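Local coordinates for pesticidal crystal protein Cry4Aa (Bacillus thuringiensis, PDB 2C9K), which kills mosquito larvae by binding to midgut epithelial cells and causing their colloid-osmotic lysis, this chain being the three-domain toxin part of a longer protoxin, at residues A[150-155]-A[244-249]; A[253-258]-A[469-474]; A[296-301]-A[343-348]; A[314-319]-A[435-440]. One frame throughout, in Å; residues are numbered along the deposited sequence.

Overall arrangement
Contact 1 belongs to the helical N-terminal domain, where a loop packs on helix 140-164 through an aromatic ring and an amide. Contact 2 touches it and joins two distant parts of the chain by parallel strand pairing, with waters along the backbone. Contacts 3 and 4 lie together in the middle domain, about 43 and 41 Å between centres from contact 1. They meet at one sheet, in which strands 294-303 and 313-322 are neighbours. Contact 3 is backbone pairing within that sheet at its outer strand and is partly exposed; contact 4 is buried and links the sheet to another by side-chain bonds to the backbone. Contacts 1 and 2 are largely buried too.

Contact 1: residues A[150-155]-A[244-249]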
loop_
_atom_site.group_PDB
_atom_site.type_symbol
_atom_site.label_atom_id
_atom_site.label_comp_id
_atom_site.label_asym_id
_atom_site.label_seq_id
_atom_site.Cartn_x
_atom_site.Cartn_y
_atom_site.Cartn_z
ATOM N N HIS A 150 12.038 15.038 -5.318
ATOM C CA HIS A 150 13.403 14.914 -5.785
ATOM C C HIS A 150 13.487 13.868 -6.889
ATOM O O HIS A 150 13.975 14.153 -7.982
ATOM C CB HIS A 150 14.331 14.522 -4.635
ATOM C CG HIS A 150 15.783 14.575 -4.995
ATOM N ND1 HIS A 150 16.236 15.134 -6.171
ATOM C CD2 HIS A 150 16.883 14.145 -4.337
ATOM C CE1 HIS A 150 17.551 15.043 -6.225
ATOM N NE2 HIS A 150 17.967 14.447 -5.124
ATOM N N LEU A 151 13.002 12.661 -6.613
ATOM C CA LEU A 151 13.045 11.587 -7.605
ATOM C C LEU A 151 12.323 11.947 -8.907
ATOM O O LEU A 151 12.717 11.492 -9.985
ATOM C CB LEU A 151 12.445 10.298 -7.025
ATOM C CG LEU A 151 13.258 9.573 -5.947
ATOM C CD1 LEU A 151 12.431 8.472 -5.307
ATOM C CD2 LEU A 151 14.527 8.999 -6.570
ATOM N N THR A 152 11.278 12.770 -8.808
ATOM C CA THR A 152 10.496 13.157 -9.983
ATOM C C THR A 152 11.234 14.064 -10.962
ATOM O O THR A 152 11.106 13.903 -12.176
ATOM C CB THR A 152 9.179 13.843 -9.583
ATOM O OG1 THR A 152 8.486 13.029 -8.629
ATOM C CG2 THR A 152 8.296 14.016 -10.792
ATOM N N VAL A 153 11.997 15.020 -10.449
ATOM C CA VAL A 153 12.734 15.907 -11.336
ATOM C C VAL A 153 13.889 15.151 -11.976
ATOM O O VAL A 153 14.215 15.382 -13.133
ATOM C CB VAL A 153 13.275 17.147 -10.599
ATOM C CG1 VAL A 153 14.208 17.923 -11.511
ATOM C CG2 VAL A 153 12.116 18.039 -10.173
ATOM N N LEU A 154 14.509 14.245 -11.231
ATOM C CA LEU A 154 15.603 13.466 -11.789
ATOM C C LEU A 154 15.071 12.537 -12.887
ATOM O O LEU A 154 15.659 12.435 -13.963
ATOM C CB LEU A 154 16.285 12.658 -10.690
ATOM C CG LEU A 154 17.079 13.510 -9.704
ATOM C CD1 LEU A 154 17.553 12.662 -8.531
ATOM C CD2 LEU A 154 18.262 14.129 -10.433
ATOM N N ASN A 155 13.956 11.867 -12.614
ATOM C CA ASN A 155 13.353 10.967 -13.592
ATOM C C ASN A 155 13.037 11.792 -14.821
ATOM O O ASN A 155 13.206 11.336 -15.948
ATOM C CB ASN A 155 12.062 10.337 -13.025
ATOM C CG ASN A 155 11.274 9.547 -14.071
ATOM O OD1 ASN A 155 10.475 10.106 -14.819
ATOM N ND2 ASN A 155 11.507 8.243 -14.126
ATOM N N PRO A 244 10.559 2.592 -7.704
ATOM C CA PRO A 244 11.252 1.847 -8.756
ATOM C C PRO A 244 10.756 2.201 -10.139
ATOM O O PRO A 244 11.442 1.975 -11.121
ATOM C CB PRO A 244 10.964 0.394 -8.394
ATOM C CG PRO A 244 10.826 0.441 -6.904
ATOM C CD PRO A 244 9.970 1.669 -6.720
ATOM N N ASN A 245 9.553 2.747 -10.215
ATOM C CA ASN A 245 8.984 3.128 -11.503
ATOM C C ASN A 245 9.733 4.334 -12.056
ATOM O O ASN A 245 9.693 4.603 -13.255
ATOM C CB ASN A 245 7.501 3.471 -11.350
ATOM C CG ASN A 245 6.675 2.304 -10.828
ATOM O OD1 ASN A 245 5.467 2.436 -10.619
ATOM N ND2 ASN A 245 7.319 1.157 -10.615
ATOM N N TYR A 246 10.415 5.065 -11.177
ATOM C CA TYR A 246 11.167 6.234 -11.602
ATOM C C TYR A 246 12.441 5.825 -12.330
ATOM O O TYR A 246 13.116 6.676 -12.907
ATOM C CB TYR A 246 11.529 7.118 -10.406
ATOM C CG TYR A 246 10.370 7.912 -9.826
ATOM C CD1 TYR A 246 9.645 8.813 -10.614
ATOM C CD2 TYR A 246 10.000 7.772 -8.490
ATOM C CE1 TYR A 246 8.577 9.549 -10.084
ATOM C CE2 TYR A 246 8.936 8.506 -7.955
ATOM C CZ TYR A 246 8.229 9.387 -8.757
ATOM O OH TYR A 246 7.158 10.078 -8.235
ATOM N N ASP A 247 12.773 4.534 -12.303
ATOM C CA ASP A 247 13.978 4.040 -12.970
ATOM C C ASP A 247 13.759 3.996 -14.471
ATOM O O ASP A 247 13.383 2.966 -15.028
ATOM C CB ASP A 247 14.349 2.643 -12.457
ATOM C CG ASP A 247 15.639 2.095 -13.087
ATOM O OD1 ASP A 247 16.360 1.334 -12.404
ATOM O OD2 ASP A 247 15.931 2.405 -14.262
ATOM N N VAL A 248 13.995 5.128 -15.118
ATOM C CA VAL A 248 13.829 5.250 -16.554
ATOM C C VAL A 248 14.482 4.102 -17.309
ATOM O O VAL A 248 14.079 3.766 -18.421
ATOM C CB VAL A 248 14.427 6.565 -17.046
ATOM C CG1 VAL A 248 14.351 6.631 -18.559
ATOM C CG2 VAL A 248 13.699 7.723 -16.399
ATOM N N GLY A 249 15.505 3.506 -16.718
ATOM C CA GLY A 249 16.164 2.399 -17.380
ATOM C C GLY A 249 15.233 1.208 -17.450
ATOM O O GLY A 249 14.982 0.678 -18.529
HETATM O O HOH W 1 6.139 12.172 -8.831
#
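Tyr246 lays its ring against helix 140-164, where Leu151, Thr152 and Asn155 receive it. Leu151 CB sits over one face, 4.2 Å from the ring centroid, a CH-pi contact in which the two side chains cross at about a right angle. The backbone N of Thr152 lies over the same ring, and Asn155 CB comes to 3.7 Å from Tyr246 CD1. A tyrosine suits the place because its flat ring packs between loop and helix while its hydroxyl reaches polar groups of the helix. There Tyr246 OH bonds to Asn148 ND2, and Thr152 OG1 bonds to Asn148 O; a water modelled between the two hydroxyls stands implausibly close to both, so its place is doubtful. Phe17 meets the tyrosine ring edge-to-face.

All of this is buried. Past the ring the contact thins: Val248 is partly exposed, its CG2 touching the Asn155 amide, and the side chain also touches Val158 and Lys159 farther along the same helix. Gly249, next in the chain, is exposed and does not touch the helix segment.

Between the two regions stands Asn155. Its CG is anti to the backbone N (chi1 172°), on the loop side, and from there ND2 donates to Tyr246 O at 2.6 Å, with an angle of 157° at the hydrogen. The donor stands above the carbonyl plane, whereas the acceptor lies in the plane of the asparagine amide. The chemistry thus implies a double hold on one residue: the helix packs against the tyrosine ring and also satisfies a buried main-chain carbonyl just where the 3-10 turn gives way to loop.

Contact 2: residues A[253-258]-A[469-474]; sequences IGVQSE and HLTTQI
Gln473, Leu470 and Val255 bury the most surface where segment 253-258 runs beside segment 469-474. Val255 lies side by side with Thr471, both pointing the same way, and its CG1 is 3.9 Å from Thr471 CG2; beta-branched residues suit extended strand backbone. Leu470 takes the other flank. With CG in the crowded position between backbone N and carbonyl carbon (chi1 86°), its CD1 rests 3.9 Å from Val255 N, while CD2 lies over one face of the His469 ring, toward its rim. The backbones form a parallel pair: Thr471 N donates to Gly254 O (3.1 Å), Gln256 N to Thr471 O (3.0 Å), and Gln473 N to Gln256 O (3.0 Å). Strand 255-256 thereby joins the sheet that holds strand 471-475, which also pairs antiparallel with strand 600-609. Val255 has a further backbone bond to Phe17. Gln473 is extended, with CG anti to the backbone N, and its CB lies 3.4 Å from Gln256 O. A long amide suits this site because its two ends serve different neighbours: NE2 bonds to Glu606, and OE1 accepts from a water that in turn takes the N-H of Glu258.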
loop_
_atom_site.group_PDB
_atom_site.type_symbol
_atom_site.label_atom_id
_atom_site.label_comp_id
_atom_site.label_asym_id
_atom_site.label_seq_id
_atom_site.Cartn_x
_atom_site.Cartn_y
_atom_site.Cartn_z
ATOM N N ILE A 253 8.830 3.159 -21.202
ATOM C CA ILE A 253 7.573 3.676 -21.722
ATOM C C ILE A 253 6.383 3.844 -20.771
ATOM O O ILE A 253 5.268 4.083 -21.232
ATOM C CB ILE A 253 7.123 2.802 -22.904
ATOM C CG1 ILE A 253 6.695 1.422 -22.394
ATOM C CG2 ILE A 253 8.283 2.629 -23.880
ATOM C CD1 ILE A 253 6.210 0.484 -23.475
ATOM N N GLY A 254 6.590 3.737 -19.465
ATOM C CA GLY A 254 5.460 3.890 -18.562
ATOM C C GLY A 254 5.125 2.584 -17.869
ATOM O O GLY A 254 5.523 1.516 -18.333
ATOM N N VAL A 255 4.389 2.657 -16.763
ATOM C CA VAL A 255 4.055 1.453 -16.011
ATOM C C VAL A 255 2.762 1.554 -15.251
ATOM O O VAL A 255 2.474 2.581 -14.647
ATOM C CB VAL A 255 5.090 1.146 -14.914
ATOM C CG1 VAL A 255 5.245 -0.361 -14.762
ATOM C CG2 VAL A 255 6.399 1.851 -15.193
ATOM N N GLN A 256 2.004 0.467 -15.241
ATOM C CA GLN A 256 0.767 0.426 -14.480
ATOM C C GLN A 256 1.049 -0.521 -13.315
ATOM O O GLN A 256 1.265 -1.713 -13.516
ATOM C CB GLN A 256 -0.386 -0.100 -15.336
ATOM C CG GLN A 256 -1.740 -0.059 -14.646
ATOM C CD GLN A 256 -2.071 1.323 -14.103
ATOM O OE1 GLN A 256 -1.470 1.787 -13.128
ATOM N NE2 GLN A 256 -3.030 1.990 -14.736
ATOM N N SER A 257 1.072 0.009 -12.099
ATOM C CA SER A 257 1.347 -0.820 -10.938
ATOM C C SER A 257 0.235 -0.697 -9.911
ATOM O O SER A 257 -0.631 0.162 -10.040
ATOM C CB SER A 257 2.671 -0.398 -10.306
ATOM O OG SER A 257 2.567 0.903 -9.776
ATOM N N GLU A 258 0.261 -1.558 -8.896
ATOM C CA GLU A 258 -0.751 -1.532 -7.847
ATOM C C GLU A 258 -0.160 -1.849 -6.474
ATOM O O GLU A 258 0.947 -2.366 -6.364
ATOM C CB GLU A 258 -1.885 -2.507 -8.187
ATOM C CG GLU A 258 -1.484 -3.978 -8.319
ATOM C CD GLU A 258 -2.584 -4.837 -8.970
ATOM O OE1 GLU A 258 -2.590 -6.069 -8.765
ATOM O OE2 GLU A 258 -3.436 -4.284 -9.702
ATOM N N HIS A 469 -0.029 -0.812 -24.246
ATOM C CA HIS A 469 0.671 0.443 -24.500
ATOM C C HIS A 469 1.639 0.870 -23.412
ATOM O O HIS A 469 2.014 2.043 -23.337
ATOM C CB HIS A 469 -0.341 1.567 -24.726
ATOM C CG HIS A 469 -1.096 1.957 -23.492
ATOM N ND1 HIS A 469 -1.899 1.077 -22.801
ATOM C CD2 HIS A 469 -1.145 3.125 -22.812
ATOM C CE1 HIS A 469 -2.410 1.685 -21.746
ATOM N NE2 HIS A 469 -1.968 2.928 -21.729
ATOM N N LEU A 470 2.032 -0.064 -22.558
ATOM C CA LEU A 470 2.973 0.241 -21.494
ATOM C C LEU A 470 3.277 -1.024 -20.692
ATOM O O LEU A 470 2.643 -2.056 -20.883
ATOM C CB LEU A 470 2.412 1.340 -20.586
ATOM C CG LEU A 470 1.483 0.973 -19.426
ATOM C CD1 LEU A 470 1.065 2.243 -18.717
ATOM C CD2 LEU A 470 0.272 0.213 -19.925
ATOM N N THR A 471 4.257 -0.949 -19.805
ATOM C CA THR A 471 4.625 -2.102 -19.004
ATOM C C THR A 471 3.596 -2.351 -17.923
ATOM O O THR A 471 3.249 -1.449 -17.157
ATOM C CB THR A 471 6.002 -1.910 -18.344
ATOM O OG1 THR A 471 7.016 -1.908 -19.358
ATOM C CG2 THR A 471 6.285 -3.027 -17.348
ATOM N N THR A 472 3.100 -3.580 -17.872
ATOM C CA THR A 472 2.122 -3.957 -16.871
ATOM C C THR A 472 2.856 -4.679 -15.761
ATOM O O THR A 472 3.640 -5.593 -16.007
ATOM C CB THR A 472 1.052 -4.878 -17.456
ATOM O OG1 THR A 472 0.370 -4.193 -18.508
ATOM C CG2 THR A 472 0.041 -5.270 -16.391
ATOM N N GLN A 473 2.597 -4.250 -14.537
ATOM C CA GLN A 473 3.228 -4.827 -13.362
ATOM C C GLN A 473 2.160 -5.596 -12.595
ATOM O O GLN A 473 1.220 -4.994 -12.081
ATOM C CB GLN A 473 3.787 -3.691 -12.504
ATOM C CG GLN A 473 4.900 -4.065 -11.548
ATOM C CD GLN A 473 5.570 -2.837 -10.959
ATOM O OE1 GLN A 473 4.963 -2.087 -10.197
ATOM N NE2 GLN A 473 6.828 -2.616 -11.327
ATOM N N ILE A 474 2.287 -6.921 -12.539
ATOM C CA ILE A 474 1.327 -7.755 -11.818
ATOM C C ILE A 474 1.980 -8.466 -10.640
ATOM O O ILE A 474 2.722 -9.442 -10.825
ATOM C CB ILE A 474 0.702 -8.842 -12.719
ATOM C CG1 ILE A 474 -0.092 -8.201 -13.861
ATOM C CG2 ILE A 474 -0.229 -9.718 -11.887
ATOM C CD1 ILE A 474 -0.808 -9.201 -14.747
HETATM O O HOH W 2 8.130 1.100 -19.493
HETATM O O HOH W 3 -0.797 -3.689 -13.565
HETATM O O HOH W 4 2.395 -3.401 -9.382
#

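Contact 3: residues A[296-301]-A[343-348]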
loop_
_atom_site.group_PDB
_atom_site.type_symbol
_atom_site.label_atom_id
_atom_site.label_comp_id
_atom_site.label_asym_id
_atom_site.label_seq_id
_atom_site.Cartn_x
_atom_site.Cartn_y
_atom_site.Cartn_z
ATOM N N LEU A 296 -13.463 -9.484 -1.224
ATOM C CA LEU A 296 -14.568 -9.761 -0.320
ATOM C C LEU A 296 -15.882 -10.052 -1.020
ATOM O O LEU A 296 -16.505 -9.139 -1.552
ATOM C CB LEU A 296 -14.758 -8.568 0.618
ATOM C CG LEU A 296 -15.759 -8.737 1.757
ATOM C CD1 LEU A 296 -15.319 -9.910 2.650
ATOM C CD2 LEU A 296 -15.842 -7.438 2.555
ATOM N N ASP A 297 -16.316 -11.311 -1.009
ATOM C CA ASP A 297 -17.592 -11.687 -1.635
ATOM C C ASP A 297 -18.797 -11.221 -0.819
ATOM O O ASP A 297 -19.723 -10.608 -1.360
ATOM C CB ASP A 297 -17.695 -13.202 -1.818
ATOM C CG ASP A 297 -16.910 -13.692 -2.996
ATOM O OD1 ASP A 297 -16.836 -12.936 -3.981
ATOM O OD2 ASP A 297 -16.382 -14.823 -2.953
ATOM N N SER A 298 -18.787 -11.519 0.480
ATOM C CA SER A 298 -19.892 -11.120 1.347
ATOM C C SER A 298 -19.549 -11.105 2.836
ATOM O O SER A 298 -18.606 -11.760 3.277
ATOM C CB SER A 298 -21.090 -12.048 1.121
ATOM O OG SER A 298 -20.759 -13.397 1.421
ATOM N N LEU A 299 -20.333 -10.342 3.593
ATOM C CA LEU A 299 -20.192 -10.226 5.042
ATOM C C LEU A 299 -21.392 -10.949 5.663
ATOM O O LEU A 299 -22.536 -10.679 5.321
ATOM C CB LEU A 299 -20.178 -8.754 5.442
ATOM C CG LEU A 299 -18.819 -8.137 5.776
ATOM C CD1 LEU A 299 -17.719 -8.824 4.996
ATOM C CD2 LEU A 299 -18.860 -6.644 5.481
ATOM N N ASN A 300 -21.129 -11.869 6.576
ATOM C CA ASN A 300 -22.200 -12.648 7.186
ATOM C C ASN A 300 -22.229 -12.527 8.705
ATOM O O ASN A 300 -21.416 -13.135 9.396
ATOM C CB ASN A 300 -22.026 -14.108 6.776
ATOM C CG ASN A 300 -21.835 -14.265 5.276
ATOM O OD1 ASN A 300 -22.802 -14.325 4.517
ATOM N ND2 ASN A 300 -20.581 -14.309 4.840
ATOM N N PHE A 301 -23.175 -11.741 9.216
ATOM C CA PHE A 301 -23.328 -11.523 10.654
ATOM C C PHE A 301 -24.573 -12.198 11.221
ATOM O O PHE A 301 -25.682 -11.970 10.741
ATOM C CB PHE A 301 -23.410 -10.025 10.964
ATOM C CG PHE A 301 -22.105 -9.305 10.839
ATOM C CD1 PHE A 301 -21.515 -9.112 9.596
ATOM C CD2 PHE A 301 -21.459 -8.821 11.971
ATOM C CE1 PHE A 301 -20.294 -8.443 9.480
ATOM C CE2 PHE A 301 -20.237 -8.152 11.869
ATOM C CZ PHE A 301 -19.653 -7.962 10.623
ATOM N N LEU A 343 -28.947 -15.531 10.281
ATOM C CA LEU A 343 -27.906 -15.029 9.410
ATOM C C LEU A 343 -28.399 -13.825 8.601
ATOM O O LEU A 343 -29.393 -13.906 7.883
ATOM C CB LEU A 343 -27.436 -16.150 8.471
ATOM C CG LEU A 343 -26.108 -15.945 7.725
ATOM C CD1 LEU A 343 -25.022 -15.603 8.730
ATOM C CD2 LEU A 343 -25.725 -17.194 6.951
ATOM N N LYS A 344 -27.711 -12.698 8.757
ATOM C CA LYS A 344 -28.027 -11.471 8.024
ATOM C C LYS A 344 -26.813 -11.248 7.138
ATOM O O LYS A 344 -25.785 -10.752 7.596
ATOM C CB LYS A 344 -28.181 -10.275 8.972
ATOM C CG LYS A 344 -29.482 -10.217 9.752
ATOM C CD LYS A 344 -30.664 -9.988 8.836
ATOM C CE LYS A 344 -31.878 -9.505 9.608
ATOM N NZ LYS A 344 -31.728 -8.104 10.099
ATOM N N SER A 345 -26.939 -11.613 5.870
ATOM C CA SER A 345 -25.833 -11.494 4.931
ATOM C C SER A 345 -25.912 -10.318 3.947
ATOM O O SER A 345 -26.994 -9.866 3.591
ATOM C CB SER A 345 -25.709 -12.816 4.167
ATOM O OG SER A 345 -24.656 -12.775 3.229
ATOM N N LEU A 346 -24.746 -9.821 3.534
ATOM C CA LEU A 346 -24.628 -8.730 2.559
ATOM C C LEU A 346 -23.646 -9.186 1.478
ATOM O O LEU A 346 -22.441 -9.279 1.725
ATOM C CB LEU A 346 -24.091 -7.451 3.205
ATOM C CG LEU A 346 -23.586 -6.411 2.191
ATOM C CD1 LEU A 346 -24.741 -5.921 1.340
ATOM C CD2 LEU A 346 -22.941 -5.239 2.910
ATOM N N GLY A 347 -24.164 -9.479 0.289
ATOM C CA GLY A 347 -23.319 -9.939 -0.798
ATOM C C GLY A 347 -22.729 -8.813 -1.618
ATOM O O GLY A 347 -23.107 -7.654 -1.456
ATOM N N LEU A 348 -21.802 -9.159 -2.506
ATOM C CA LEU A 348 -21.136 -8.182 -3.361
ATOM C C LEU A 348 -20.682 -8.836 -4.663
ATOM O O LEU A 348 -19.987 -9.843 -4.646
ATOM C CB LEU A 348 -19.921 -7.595 -2.637
ATOM C CG LEU A 348 -20.176 -6.758 -1.376
ATOM C CD1 LEU A 348 -18.861 -6.479 -0.665
ATOM C CD2 LEU A 348 -20.870 -5.456 -1.750
#
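Ser345 OG donates to Asn300 OD1 at 2.7 Å, the hydroxyl standing above the plane of the amide carbonyl. The two residues face each other as an antiparallel non-hydrogen-bonded pair, their CA atoms 4.4 Å apart, so their side chains leave the same face side by side. Asn300 CG is anti to its carbonyl carbon (chi1 -50°) and Ser345 OG is anti to its own backbone N, which brings a short hydroxyl within range of the amide. Asparagine suits the middle strand because its other end works too: ND2 donates to Tyr317 O, making one amide a tie across three strands. Leu343 CD1 packs 3.9 Å from Asn300 CB beside it.

The backbone bonds flank this pair. Leu299 and Leu346 exchange two, each 3.0 Å, from Leu299 N to Leu346 O and from Leu346 N to Leu299 O; Phe301 and Lys344 exchange another two. The sheet has strand order 3-2-1-4, the Greek-key arrangement of the sheets in the beta-prism domain of these toxins, with 342-347 as an outermost strand. Leu299, Phe301 and Leu346 bear on strand 373-381 of another sheet, where apolar residues suit the interior. Lys344, on the same face, keeps its CB 3.5 Å from Phe301 O and sends its amine to Glu303 and to Thr392 O.

Toward the other end, Asp297 and Ser298 both face Met319 in a classic beta bulge. Ser298 and Gly347 form the other antiparallel non-hydrogen-bonded pair, with Ser298 CB 3.6 Å from Gly347 CA, and Leu348 CB comes to 3.3 Å from Asp297 O.

Contact 4: residues A[314-319]-A[435-440]; sequences TSHYNM and SFIKSL
This is a buried contact between two sheets of the beta-prism domain, in which His316 and Asn318 of strand 313-322 reach over to Phe436, Ile437 and Ser439 of strand 432-440. The strand axes are 7.2 Å apart at their closest, too far for backbone pairing, and side chains do the bonding instead. Ile437 O is gripped twice: His316 NE2 donates at 2.7 Å and Asn318 ND2 at 3.1 Å, the latter bond almost straight (178° at the hydrogen). The donors come from opposite faces of the carbonyl plane. Asn318 OD1 in turn accepts from Ile437 N at 3.3 Å, so one amide serves both polar groups of a single main-chain residue.

The same amide stacks on Phe436, its plane 25° from that of the ring and ND2 over the ring centre. Arg288 makes a cation-pi contact with this phenylalanine. His316 CG lies between its backbone N and carbonyl carbon (chi1 77°), and the imidazole turns its edge to the Ile437 carbonyl and to Ser439 CB; its side chain crosses that of Ile437 at about a right angle, His316 NE2 3.4 Å from Ile437 CG2. His316 CE1 lies 3.6 Å from Ser439 CB, and the serine hydroxyl bonds to Gln449. Phe301 stacks with the imidazole, and Phe334 also meets it.

Donation from NE2 implies that this nitrogen carries a proton. Histidine and asparagine here appear to stand in for the bonds of a neighbouring strand, since 432-440 is an outermost strand of its sheet, joining two sheets through polar bonds in a buried interior where Phe301, Phe334 and Phe436 lie close by.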
loop_
_atom_site.group_PDB
_atom_site.type_symbol
_atom_site.label_atom_id
_atom_site.label_comp_id
_atom_site.label_asym_id
_atom_site.label_seq_id
_atom_site.Cartn_x
_atom_site.Cartn_y
_atom_site.Cartn_z
ATOM N N THR A 314 -24.102 -11.536 17.129
ATOM C CA THR A 314 -23.430 -12.502 17.959
ATOM C C THR A 314 -22.057 -12.883 17.444
ATOM O O THR A 314 -21.086 -12.894 18.199
ATOM C CB THR A 314 -24.307 -13.745 18.070
ATOM O OG1 THR A 314 -25.106 -13.638 19.254
ATOM C CG2 THR A 314 -23.481 -15.012 18.098
ATOM N N SER A 315 -21.989 -13.194 16.154
ATOM C CA SER A 315 -20.743 -13.622 15.522
ATOM C C SER A 315 -20.769 -13.294 14.030
ATOM O O SER A 315 -21.738 -12.710 13.544
ATOM C CB SER A 315 -20.595 -15.131 15.710
ATOM O OG SER A 315 -21.790 -15.785 15.310
ATOM N N HIS A 316 -19.716 -13.662 13.303
ATOM C CA HIS A 316 -19.689 -13.398 11.869
ATOM C C HIS A 316 -18.604 -14.165 11.140
ATOM O O HIS A 316 -17.752 -14.784 11.762
ATOM C CB HIS A 316 -19.507 -11.901 11.594
ATOM C CG HIS A 316 -18.104 -11.417 11.779
ATOM N ND1 HIS A 316 -17.508 -11.308 13.016
ATOM C CD2 HIS A 316 -17.181 -11.002 10.880
ATOM C CE1 HIS A 316 -16.280 -10.842 12.872
ATOM N NE2 HIS A 316 -16.057 -10.648 11.586
ATOM N N TYR A 317 -18.663 -14.140 9.814
ATOM C CA TYR A 317 -17.654 -14.786 8.986
ATOM C C TYR A 317 -17.622 -14.101 7.621
ATOM O O TYR A 317 -18.594 -13.463 7.219
ATOM C CB TYR A 317 -17.913 -16.304 8.868
ATOM C CG TYR A 317 -19.159 -16.718 8.116
ATOM C CD1 TYR A 317 -19.215 -16.654 6.723
ATOM C CD2 TYR A 317 -20.288 -17.167 8.800
ATOM C CE1 TYR A 317 -20.363 -17.022 6.032
ATOM C CE2 TYR A 317 -21.444 -17.538 8.119
ATOM C CZ TYR A 317 -21.479 -17.461 6.733
ATOM O OH TYR A 317 -22.633 -17.795 6.055
ATOM N N ASN A 318 -16.493 -14.205 6.931
ATOM C CA ASN A 318 -16.315 -13.579 5.619
ATOM C C ASN A 318 -16.305 -14.620 4.508
ATOM O O ASN A 318 -15.857 -15.753 4.717
ATOM C CB ASN A 318 -14.970 -12.840 5.550
ATOM C CG ASN A 318 -14.790 -11.824 6.655
ATOM O OD1 ASN A 318 -15.213 -10.677 6.528
ATOM N ND2 ASN A 318 -14.157 -12.239 7.748
ATOM N N MET A 319 -16.799 -14.226 3.335
ATOM C CA MET A 319 -16.796 -15.076 2.140
ATOM C C MET A 319 -15.933 -14.298 1.142
ATOM O O MET A 319 -16.177 -13.114 0.886
ATOM C CB MET A 319 -18.214 -15.276 1.591
ATOM C CG MET A 319 -19.073 -16.289 2.369
ATOM S SD MET A 319 -18.357 -17.967 2.469
ATOM C CE MET A 319 -18.579 -18.558 0.795
ATOM N N SER A 435 -11.821 -5.289 2.791
ATOM C CA SER A 435 -11.357 -6.574 2.299
ATOM C C SER A 435 -11.585 -7.727 3.258
ATOM O O SER A 435 -11.553 -8.881 2.852
ATOM C CB SER A 435 -9.870 -6.493 1.951
ATOM O OG SER A 435 -9.087 -6.287 3.108
ATOM N N PHE A 436 -11.840 -7.410 4.522
ATOM C CA PHE A 436 -12.019 -8.442 5.543
ATOM C C PHE A 436 -12.371 -7.826 6.906
ATOM O O PHE A 436 -12.069 -6.658 7.168
ATOM C CB PHE A 436 -10.700 -9.203 5.691
ATOM C CG PHE A 436 -10.850 -10.627 6.130
ATOM C CD1 PHE A 436 -11.255 -11.606 5.224
ATOM C CD2 PHE A 436 -10.519 -11.003 7.429
ATOM C CE1 PHE A 436 -11.322 -12.941 5.601
ATOM C CE2 PHE A 436 -10.583 -12.342 7.818
ATOM C CZ PHE A 436 -10.984 -13.313 6.900
ATOM N N ILE A 437 -13.006 -8.617 7.769
ATOM C CA ILE A 437 -13.344 -8.169 9.121
ATOM C C ILE A 437 -13.044 -9.286 10.120
ATOM O O ILE A 437 -13.770 -10.270 10.162
ATOM C CB ILE A 437 -14.825 -7.799 9.266
ATOM C CG1 ILE A 437 -15.146 -6.555 8.439
ATOM C CG2 ILE A 437 -15.136 -7.527 10.723
ATOM C CD1 ILE A 437 -16.590 -6.088 8.574
ATOM N N LYS A 438 -11.974 -9.139 10.902
ATOM C CA LYS A 438 -11.602 -10.140 11.902
ATOM C C LYS A 438 -12.114 -9.695 13.254
ATOM O O LYS A 438 -12.530 -8.551 13.419
ATOM C CB LYS A 438 -10.077 -10.321 11.977
ATOM C CG LYS A 438 -9.533 -11.376 11.039
ATOM C CD LYS A 438 -8.021 -11.405 11.014
ATOM C CE LYS A 438 -7.432 -11.938 12.312
ATOM N NZ LYS A 438 -7.551 -13.409 12.474
ATOM N N SER A 439 -12.062 -10.589 14.232
ATOM C CA SER A 439 -12.542 -10.256 15.560
ATOM C C SER A 439 -11.827 -11.067 16.638
ATOM O O SER A 439 -11.555 -12.255 16.449
ATOM C CB SER A 439 -14.043 -10.525 15.618
ATOM O OG SER A 439 -14.683 -9.699 16.567
ATOM N N LEU A 440 -11.501 -10.416 17.755
ATOM C CA LEU A 440 -10.857 -11.079 18.887
ATOM C C LEU A 440 -11.878 -11.110 20.015
ATOM O O LEU A 440 -12.382 -10.072 20.437
ATOM C CB LEU A 440 -9.605 -10.318 19.342
ATOM C CG LEU A 440 -9.000 -10.616 20.732
ATOM C CD1 LEU A 440 -8.835 -12.109 20.947
ATOM C CD2 LEU A 440 -7.646 -9.922 20.859
#